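Local coordinates for Protein/nucleic acid deglycase 2 (Escherichia coli, PDB 1OI4), which removes methylglyoxal and glyoxal adducts from glycated proteins and nucleotides, releasing lactate or glycolate together with the repaired molecule, at residues A[109-114]-A[129-134]; A[135-140]-A[150-155]; A[141-146]-A[157-162]. All coordinates share one frame; numbering follows the deposited sequence.

Contact 1 (A[109-114]-A[129-134]); sequences TFTRDF and QLLISA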
loop_
_atom_site.group_PDB
_atom_site.type_symbol
_atom_site.label_atom_id
_atom_site.label_comp_id
_atom_site.label_asym_id
_atom_site.label_seq_id
_atom_site.Cartn_x
_atom_site.Cartn_y
_atom_site.Cartn_z
ATOM N N THR A 109 -0.350 6.967 -15.179
ATOM C CA THR A 109 0.076 7.366 -16.517
ATOM C C THR A 109 1.274 8.314 -16.447
ATOM O O THR A 109 2.204 8.220 -17.255
ATOM C CB THR A 109 -1.087 8.047 -17.281
ATOM O OG1 THR A 109 -2.040 7.049 -17.674
ATOM C CG2 THR A 109 -0.574 8.771 -18.524
ATOM N N PHE A 110 1.253 9.225 -15.478
ATOM C CA PHE A 110 2.346 10.174 -15.300
ATOM C C PHE A 110 3.622 9.394 -14.988
ATOM O O PHE A 110 4.679 9.633 -15.583
ATOM C CB PHE A 110 2.038 11.122 -14.141
ATOM C CG PHE A 110 3.052 12.219 -13.963
ATOM C CD1 PHE A 110 2.887 13.445 -14.598
ATOM C CD2 PHE A 110 4.174 12.020 -13.168
ATOM C CE1 PHE A 110 3.827 14.462 -14.441
ATOM C CE2 PHE A 110 5.120 13.030 -13.004
ATOM C CZ PHE A 110 4.944 14.255 -13.644
ATOM N N THR A 111 3.511 8.456 -14.052
ATOM C CA THR A 111 4.641 7.637 -13.650
ATOM C C THR A 111 5.174 6.824 -14.831
ATOM O O THR A 111 6.381 6.770 -15.057
ATOM C CB THR A 111 4.251 6.668 -12.511
ATOM O OG1 THR A 111 3.740 7.416 -11.398
ATOM C CG2 THR A 111 5.469 5.864 -12.058
ATOM N N ARG A 112 4.268 6.203 -15.582
ATOM C CA ARG A 112 4.645 5.389 -16.734
ATOM C C ARG A 112 5.395 6.198 -17.786
ATOM O O ARG A 112 6.480 5.813 -18.226
ATOM C CB ARG A 112 3.399 4.770 -17.374
ATOM C CG ARG A 112 3.680 3.955 -18.631
ATOM C CD ARG A 112 2.388 3.489 -19.303
ATOM N NE ARG A 112 1.633 2.586 -18.441
ATOM C CZ ARG A 112 0.408 2.826 -17.982
ATOM N NH1 ARG A 112 -0.189 1.936 -17.198
ATOM N NH2 ARG A 112 -0.217 3.950 -18.307
ATOM N N ASP A 113 4.800 7.311 -18.195
ATOM C CA ASP A 113 5.403 8.179 -19.195
ATOM C C ASP A 113 6.735 8.743 -18.734
ATOM O O ASP A 113 7.671 8.860 -19.529
ATOM C CB ASP A 113 4.457 9.324 -19.534
ATOM C CG ASP A 113 3.231 8.858 -20.282
ATOM O OD1 ASP A 113 2.372 9.707 -20.594
ATOM O OD2 ASP A 113 3.125 7.642 -20.557
ATOM N N PHE A 114 6.828 9.087 -17.451
ATOM C CA PHE A 114 8.069 9.640 -16.935
ATOM C C PHE A 114 9.172 8.590 -17.012
ATOM O O PHE A 114 10.277 8.871 -17.476
ATOM C CB PHE A 114 7.912 10.116 -15.489
ATOM C CG PHE A 114 8.951 11.125 -15.084
ATOM C CD1 PHE A 114 8.753 12.480 -15.331
ATOM C CD2 PHE A 114 10.166 10.713 -14.545
ATOM C CE1 PHE A 114 9.754 13.416 -15.052
ATOM C CE2 PHE A 114 11.175 11.639 -14.263
ATOM C CZ PHE A 114 10.967 12.993 -14.519
ATOM N N GLN A 129 5.205 1.044 -5.499
ATOM C CA GLN A 129 3.858 0.603 -5.862
ATOM C C GLN A 129 3.359 1.316 -7.119
ATOM O O GLN A 129 2.642 0.725 -7.929
ATOM C CB GLN A 129 2.885 0.826 -4.699
ATOM C CG GLN A 129 3.161 -0.083 -3.487
ATOM C CD GLN A 129 2.126 0.070 -2.382
ATOM O OE1 GLN A 129 1.916 1.165 -1.867
ATOM N NE2 GLN A 129 1.479 -1.033 -2.011
ATOM N N LEU A 130 3.739 2.582 -7.287
ATOM C CA LEU A 130 3.314 3.331 -8.461
ATOM C C LEU A 130 4.025 2.804 -9.707
ATOM O O LEU A 130 3.455 2.798 -10.799
ATOM C CB LEU A 130 3.564 4.832 -8.257
ATOM C CG LEU A 130 2.412 5.511 -7.491
ATOM C CD1 LEU A 130 2.803 6.884 -6.974
ATOM C CD2 LEU A 130 1.214 5.618 -8.417
ATOM N N LEU A 131 5.259 2.339 -9.531
ATOM C CA LEU A 131 6.037 1.775 -10.629
ATOM C C LEU A 131 5.389 0.454 -11.041
ATOM O O LEU A 131 5.352 0.110 -12.219
ATOM C CB LEU A 131 7.485 1.538 -10.192
ATOM C CG LEU A 131 8.306 2.786 -9.854
ATOM C CD1 LEU A 131 9.680 2.378 -9.344
ATOM C CD2 LEU A 131 8.438 3.661 -11.088
ATOM N N ILE A 132 4.883 -0.285 -10.058
ATOM C CA ILE A 132 4.199 -1.544 -10.343
ATOM C C ILE A 132 2.952 -1.235 -11.168
ATOM O O ILE A 132 2.732 -1.828 -12.221
ATOM C CB ILE A 132 3.753 -2.264 -9.047
ATOM C CG1 ILE A 132 4.963 -2.879 -8.343
ATOM C CG2 ILE A 132 2.719 -3.339 -9.371
ATOM C CD1 ILE A 132 4.620 -3.555 -7.022
ATOM N N SER A 133 2.150 -0.289 -10.687
ATOM C CA SER A 133 0.918 0.087 -11.369
ATOM C C SER A 133 1.163 0.582 -12.797
ATOM O O SER A 133 0.347 0.343 -13.696
ATOM C CB SER A 133 0.180 1.157 -10.563
ATOM O OG SER A 133 -0.219 0.651 -9.299
ATOM N N ALA A 134 2.275 1.282 -13.004
ATOM C CA ALA A 134 2.608 1.782 -14.331
ATOM C C ALA A 134 3.111 0.606 -15.172
ATOM O O ALA A 134 3.199 0.695 -16.396
ATOM C CB ALA A 134 3.681 2.865 -14.231
#
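With CG anti to the backbone N (chi1 177°) and a bend at chi3, R112 runs past A134 and brings its NE to the last carbonyl of 129-134. T111, one residue earlier, has CG2 anti to its backbone N, which sends the methyl toward the other helix and keeps OG1 beside its own backbone, where it bonds F107 O. R112 NE donates to A134 O at 3.2 Å; the bond is bent, 142° at the hydrogen, and the oxygen lies off the guanidinium plane. The aliphatic root of the same arginine packs on the alanine methyl, R112 CB to A134 CB being 3.7 Å. A lysine in its place has no NE-H, and A134 O would probably be left without this donor from 109-114. Helices 105-116 and 128-134 belong to the alpha/beta sandwich of the DJ-1/PfpI family, and the two segments cross at -82° with their axes 8.4 Å apart. The small A134 side chain sits against the other helix: its CB stands 3.6 Å from R112 N. Deeper in, T111 CG2 meets the L131 branch CD2 at 3.8 Å, the two side chains crossing at about a right angle, and lies 3.9 Å from L130 O. L130 adds its CB, 4.1 Å from T111 OG1. Beneath them runs the central sheet, where T111 touches L29, L130 touches L92 and L131 touches A123. S133 OG is hydrogen-bonded to R102, and S133 packs on I150 of the second subunit.

Contact 2 (A[135-140]-A[150-155]); sequences DVIRGR and IDVKNA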
loop_
_atom_site.group_PDB
_atom_site.type_symbol
_atom_site.label_atom_id
_atom_site.label_comp_id
_atom_site.label_asym_id
_atom_site.label_seq_id
_atom_site.Cartn_x
_atom_site.Cartn_y
_atom_site.Cartn_z
ATOM N N ASP A 135 3.434 -0.490 -14.483
ATOM C CA ASP A 135 3.934 -1.721 -15.088
ATOM C C ASP A 135 5.168 -1.471 -15.951
ATOM O O ASP A 135 5.208 -1.835 -17.126
ATOM C CB ASP A 135 2.825 -2.388 -15.908
ATOM C CG ASP A 135 3.189 -3.797 -16.343
ATOM O OD1 ASP A 135 3.811 -4.529 -15.547
ATOM O OD2 ASP A 135 2.841 -4.179 -17.476
ATOM N N VAL A 136 6.181 -0.862 -15.345
ATOM C CA VAL A 136 7.422 -0.545 -16.037
ATOM C C VAL A 136 8.662 -1.077 -15.336
ATOM O O VAL A 136 9.738 -0.510 -15.492
ATOM C CB VAL A 136 7.608 0.975 -16.178
ATOM C CG1 VAL A 136 6.550 1.546 -17.105
ATOM C CG2 VAL A 136 7.536 1.630 -14.799
ATOM N N ILE A 137 8.534 -2.160 -14.578
ATOM C CA ILE A 137 9.701 -2.680 -13.879
ATOM C C ILE A 137 10.057 -4.125 -14.202
ATOM O O ILE A 137 11.008 -4.673 -13.642
ATOM C CB ILE A 137 9.546 -2.533 -12.343
ATOM C CG1 ILE A 137 8.358 -3.360 -11.844
ATOM C CG2 ILE A 137 9.368 -1.063 -11.981
ATOM C CD1 ILE A 137 8.175 -3.322 -10.333
ATOM N N ARG A 138 9.308 -4.750 -15.105
ATOM C CA ARG A 138 9.603 -6.130 -15.457
ATOM C C ARG A 138 11.025 -6.202 -16.003
ATOM O O ARG A 138 11.375 -5.487 -16.940
ATOM C CB ARG A 138 8.602 -6.641 -16.496
ATOM C CG ARG A 138 8.760 -8.114 -16.851
ATOM C CD ARG A 138 7.499 -8.628 -17.541
ATOM N NE ARG A 138 6.335 -8.583 -16.652
ATOM C CZ ARG A 138 6.060 -9.500 -15.727
ATOM N NH1 ARG A 138 6.859 -10.548 -15.562
ATOM N NH2 ARG A 138 4.981 -9.369 -14.965
ATOM N N GLY A 139 11.846 -7.049 -15.387
ATOM C CA GLY A 139 13.225 -7.198 -15.821
ATOM C C GLY A 139 14.194 -6.176 -15.245
ATOM O O GLY A 139 15.403 -6.268 -15.475
ATOM N N ARG A 140 13.681 -5.206 -14.492
ATOM C CA ARG A 140 14.535 -4.178 -13.907
ATOM C C ARG A 140 14.886 -4.452 -12.447
ATOM O O ARG A 140 14.126 -5.095 -11.714
ATOM C CB ARG A 140 13.871 -2.805 -14.047
ATOM C CG ARG A 140 13.467 -2.498 -15.484
ATOM C CD ARG A 140 13.201 -1.024 -15.712
ATOM N NE ARG A 140 14.400 -0.219 -15.499
ATOM C CZ ARG A 140 14.528 1.041 -15.900
ATOM N NH1 ARG A 140 13.532 1.639 -16.541
ATOM N NH2 ARG A 140 15.643 1.707 -15.648
ATOM N N ILE A 150 6.809 -9.167 -2.498
ATOM C CA ILE A 150 6.112 -10.148 -3.321
ATOM C C ILE A 150 5.444 -9.497 -4.546
ATOM O O ILE A 150 5.428 -10.082 -5.631
ATOM C CB ILE A 150 5.045 -10.915 -2.478
ATOM C CG1 ILE A 150 4.319 -11.946 -3.343
ATOM C CG2 ILE A 150 4.025 -9.934 -1.898
ATOM C CD1 ILE A 150 5.190 -13.055 -3.853
ATOM N N ASP A 151 4.903 -8.292 -4.380
ATOM C CA ASP A 151 4.249 -7.600 -5.496
ATOM C C ASP A 151 5.264 -7.144 -6.541
ATOM O O ASP A 151 4.996 -7.182 -7.739
ATOM C CB ASP A 151 3.462 -6.382 -5.007
ATOM C CG ASP A 151 2.346 -6.749 -4.048
ATOM O OD1 ASP A 151 1.688 -7.790 -4.263
ATOM O OD2 ASP A 151 2.117 -5.983 -3.087
ATOM N N VAL A 152 6.423 -6.695 -6.073
ATOM C CA VAL A 152 7.490 -6.245 -6.960
ATOM C C VAL A 152 7.973 -7.422 -7.807
ATOM O O VAL A 152 8.198 -7.281 -9.008
ATOM C CB VAL A 152 8.659 -5.649 -6.134
ATOM C CG1 VAL A 152 9.916 -5.550 -6.976
ATOM C CG2 VAL A 152 8.261 -4.273 -5.615
ATOM N N LYS A 153 8.108 -8.587 -7.177
ATOM C CA LYS A 153 8.545 -9.793 -7.883
ATOM C C LYS A 153 7.468 -10.263 -8.861
ATOM O O LYS A 153 7.770 -10.681 -9.981
ATOM C CB LYS A 153 8.862 -10.911 -6.886
ATOM C CG LYS A 153 10.064 -10.624 -6.006
ATOM C CD LYS A 153 10.381 -11.794 -5.096
ATOM C CE LYS A 153 11.651 -11.526 -4.299
ATOM N NZ LYS A 153 11.922 -12.611 -3.320
ATOM N N ASN A 154 6.211 -10.194 -8.436
ATOM C CA ASN A 154 5.103 -10.597 -9.292
ATOM C C ASN A 154 5.029 -9.679 -10.509
ATOM O O ASN A 154 4.470 -10.046 -11.539
ATOM C CB ASN A 154 3.781 -10.549 -8.513
ATOM C CG ASN A 154 3.550 -11.800 -7.661
ATOM O OD1 ASN A 154 2.641 -11.842 -6.829
ATOM N ND2 ASN A 154 4.371 -12.823 -7.877
ATOM N N ALA A 155 5.601 -8.486 -10.382
ATOM C CA ALA A 155 5.603 -7.511 -11.468
ATOM C C ALA A 155 6.773 -7.749 -12.427
ATOM O O ALA A 155 7.019 -6.950 -13.329
ATOM C CB ALA A 155 5.659 -6.084 -10.896
HETATM O O HOH W 1 6.392 -4.321 -14.443
HETATM O O HOH W 2 5.595 -12.289 -13.703
#
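I137 lays the end of its side chain against the A155 methyl, CD1 to CB 3.8 Å, with CG1 of the isoleucine close behind. Its chi1 of 63° puts CG1 between the backbone N and the carbonyl carbon, and the extended chi2 carries CD1 on toward V152, whose CG1 is 4.4 Å from I137 CD1. L131 and I132 of helix 128-134 also touch I137, as does L142. R138 takes the solvent side. Its chain, bent at chi3, folds the guanidinium over the end of helix 149-154, with A155 O 3.4 Å above the guanidinium plane and offset toward the rim; R138 NH2 is 3.5 Å from N154 O. No direct hydrogen bond joins the segments, and water does that work instead. Water 1 donates to D135 OD1 and to A155 O, at 2.9 Å from the latter, and accepts from I137 N, so one molecule ties together the first residues beyond the two helices, D135 and A155. Water 2 lies at the edge of the R138 guanidinium, in its plane, accepts from NH1 at 2.8 Å and donates weakly to N154 O. D151 of helix 149-154 forms a salt bridge with R102 of the second subunit, and N154 packs on N154 of that subunit. D135, with positive phi, closes helix 128-134, and G139 has a positive phi of 84° in the turn from I137 to R140: a Schellman-capped helix followed by a type II turn, leading into the beta-alpha-beta unit of 141-142, 149-154 and 158-159.

Contact 3 (A[141-146]-A[157-162]); sequences KLTAVK and AEFYDQ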
loop_
_atom_site.group_PDB
_atom_site.type_symbol
_atom_site.label_atom_id
_atom_site.label_comp_id
_atom_site.label_asym_id
_atom_site.label_seq_id
_atom_site.Cartn_x
_atom_site.Cartn_y
_atom_site.Cartn_z
ATOM N N LYS A 141 16.044 -3.949 -12.029
ATOM C CA LYS A 141 16.521 -4.161 -10.669
ATOM C C LYS A 141 16.086 -3.081 -9.690
ATOM O O LYS A 141 16.225 -1.892 -9.955
ATOM C CB LYS A 141 18.050 -4.246 -10.659
ATOM C CG LYS A 141 18.632 -5.255 -11.639
ATOM C CD LYS A 141 20.147 -5.263 -11.575
ATOM C CE LYS A 141 20.733 -6.221 -12.599
ATOM N NZ LYS A 141 22.222 -6.254 -12.539
ATOM N N LEU A 142 15.566 -3.507 -8.548
ATOM C CA LEU A 142 15.148 -2.569 -7.523
ATOM C C LEU A 142 14.871 -3.257 -6.199
ATOM O O LEU A 142 14.914 -4.486 -6.094
ATOM C CB LEU A 142 13.910 -1.789 -7.979
ATOM C CG LEU A 142 12.739 -2.544 -8.602
ATOM C CD1 LEU A 142 12.252 -3.614 -7.648
ATOM C CD2 LEU A 142 11.626 -1.563 -8.928
ATOM N N THR A 143 14.606 -2.450 -5.185
ATOM C CA THR A 143 14.295 -2.966 -3.870
ATOM C C THR A 143 13.035 -2.250 -3.407
ATOM O O THR A 143 12.506 -1.400 -4.129
ATOM C CB THR A 143 15.448 -2.709 -2.878
ATOM O OG1 THR A 143 15.238 -3.491 -1.698
ATOM C CG2 THR A 143 15.519 -1.233 -2.501
ATOM N N ALA A 144 12.559 -2.594 -2.216
ATOM C CA ALA A 144 11.353 -1.986 -1.659
ATOM C C ALA A 144 11.115 -2.506 -0.248
ATOM O O ALA A 144 11.825 -3.392 0.215
ATOM C CB ALA A 144 10.140 -2.305 -2.544
ATOM N N VAL A 145 10.100 -1.958 0.416
ATOM C CA VAL A 145 9.753 -2.335 1.780
ATOM C C VAL A 145 9.163 -3.750 1.828
ATOM O O VAL A 145 8.440 -4.168 0.923
ATOM C CB VAL A 145 8.762 -1.304 2.380
ATOM C CG1 VAL A 145 7.398 -1.453 1.732
ATOM C CG2 VAL A 145 8.693 -1.449 3.895
ATOM N N LYS A 146 9.474 -4.474 2.896
ATOM C CA LYS A 146 9.040 -5.856 3.073
ATOM C C LYS A 146 7.654 -6.291 2.595
ATOM O O LYS A 146 7.541 -7.212 1.790
ATOM C CB LYS A 146 9.211 -6.279 4.537
ATOM C CG LYS A 146 10.580 -6.880 4.848
ATOM C CD LYS A 146 10.530 -7.773 6.082
ATOM C CE LYS A 146 11.377 -7.225 7.219
ATOM N NZ LYS A 146 10.918 -5.887 7.685
ATOM N N ALA A 157 10.024 -7.764 -11.667
ATOM C CA ALA A 157 11.278 -7.104 -11.318
ATOM C C ALA A 157 12.227 -8.048 -10.593
ATOM O O ALA A 157 11.794 -9.011 -9.968
ATOM C CB ALA A 157 11.005 -5.883 -10.453
ATOM N N GLU A 158 13.524 -7.769 -10.685
ATOM C CA GLU A 158 14.522 -8.582 -9.997
ATOM C C GLU A 158 14.803 -7.885 -8.672
ATOM O O GLU A 158 15.415 -6.815 -8.628
ATOM C CB GLU A 158 15.806 -8.702 -10.821
ATOM C CG GLU A 158 16.844 -9.606 -10.169
ATOM C CD GLU A 158 18.080 -9.813 -11.026
ATOM O OE1 GLU A 158 18.638 -8.809 -11.518
ATOM O OE2 GLU A 158 18.498 -10.980 -11.200
ATOM N N PHE A 159 14.340 -8.498 -7.591
ATOM C CA PHE A 159 14.493 -7.929 -6.263
ATOM C C PHE A 159 15.859 -8.111 -5.622
ATOM O O PHE A 159 16.463 -9.173 -5.714
ATOM C CB PHE A 159 13.439 -8.519 -5.324
ATOM C CG PHE A 159 13.553 -8.031 -3.908
ATOM C CD1 PHE A 159 13.008 -6.809 -3.533
ATOM C CD2 PHE A 159 14.233 -8.783 -2.953
ATOM C CE1 PHE A 159 13.138 -6.339 -2.221
ATOM C CE2 PHE A 159 14.372 -8.325 -1.642
ATOM C CZ PHE A 159 13.821 -7.099 -1.277
ATOM N N TYR A 160 16.326 -7.062 -4.955
ATOM C CA TYR A 160 17.596 -7.095 -4.237
ATOM C C TYR A 160 17.355 -6.494 -2.858
ATOM O O TYR A 160 16.696 -5.466 -2.736
ATOM C CB TYR A 160 18.673 -6.275 -4.960
ATOM C CG TYR A 160 19.175 -6.907 -6.237
ATOM C CD1 TYR A 160 18.428 -6.849 -7.412
ATOM C CD2 TYR A 160 20.392 -7.592 -6.263
ATOM C CE1 TYR A 160 18.881 -7.460 -8.587
ATOM C CE2 TYR A 160 20.853 -8.211 -7.430
ATOM C CZ TYR A 160 20.093 -8.139 -8.585
ATOM O OH TYR A 160 20.545 -8.756 -9.736
ATOM N N ASP A 161 17.876 -7.141 -1.821
ATOM C CA ASP A 161 17.723 -6.631 -0.464
ATOM C C ASP A 161 18.956 -5.796 -0.154
ATOM O O ASP A 161 19.946 -6.308 0.375
ATOM C CB ASP A 161 17.591 -7.790 0.533
ATOM C CG ASP A 161 17.583 -7.319 1.985
ATOM O OD1 ASP A 161 17.043 -6.228 2.268
ATOM O OD2 ASP A 161 18.111 -8.048 2.846
ATOM N N GLN A 162 18.891 -4.512 -0.507
ATOM C CA GLN A 162 19.997 -3.575 -0.300
ATOM C C GLN A 162 19.451 -2.204 0.096
ATOM O O GLN A 162 18.301 -1.881 -0.201
ATOM C CB GLN A 162 20.801 -3.414 -1.589
ATOM C CG GLN A 162 21.212 -4.701 -2.247
ATOM C CD GLN A 162 21.887 -4.479 -3.587
ATOM O OE1 GLN A 162 22.233 -5.435 -4.277
ATOM N NE2 GLN A 162 22.078 -3.215 -3.962
#
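Backbone bonds set the register between 141-142 and 158-159: Y160 N donates to L142 O at 3.2 Å, and L142 N makes a weak bond to E158 O. CA-H...O contacts fill in beside them, K141 CA to E158 O and F159 CA to L142 O, as befits parallel strands. A side-chain hydroxyl prolongs the pairing past the strand ends: T143 OG1, anti to the backbone N at chi1 -167°, donates to Y160 O at 2.7 Å, nearly in line with the C=O bond. The same hydroxyl lies 3.6 Å from F159 CE1, while A144 N approaches that ring at its edge. Charged and aromatic groups cover the solvent-facing side. K141 and E158 lie alongside, pointing the same way, but NZ and OE1 stay 4.5 Å apart, beyond a salt bridge. Y160 OH instead donates to E158 OE1 at 2.6 Å, meeting it from above the carboxylate plane, and this helps hold the carboxylate beside the lysine methylenes, K141 CE being 3.5 Å from E158 OE1. K141 CG is 3.8 Å from Y160 CE1. On the opposite face L142 CD1 packs on A157 CB at 3.8 Å, and A157 touches V152 of helix 149-154. Two parallel strands with that helix between them in sequence make a beta-alpha-beta unit, and in the link from strand 141-142 to helix 149-154, V145 touches C125, the probable nucleophile, and H126.

In the fold
Along the chain, contact 1 closes before contact 2 opens, whereas contacts 2 and 3 interleave, their segments alternating. Centres of contacts 1 and 2 lie about 12 Å apart and those of 2 and 3 about 9 Å; contacts 1 and 3, with centres about 17 Å apart, do not touch. Helix 128-134 connects the first pair, with L131 and I132 packing on I137, D151 and V152. The beta-alpha-beta unit 141-142, 149-154, 158-159 connects the second, through I137 on A157 and a probable hydrogen bond from E158 N to R140 O. Together they join a helix layer of the central sheet to the small parallel sheet; contacts 1 and 2 both reach the second subunit, and contact 3 touches it through K146.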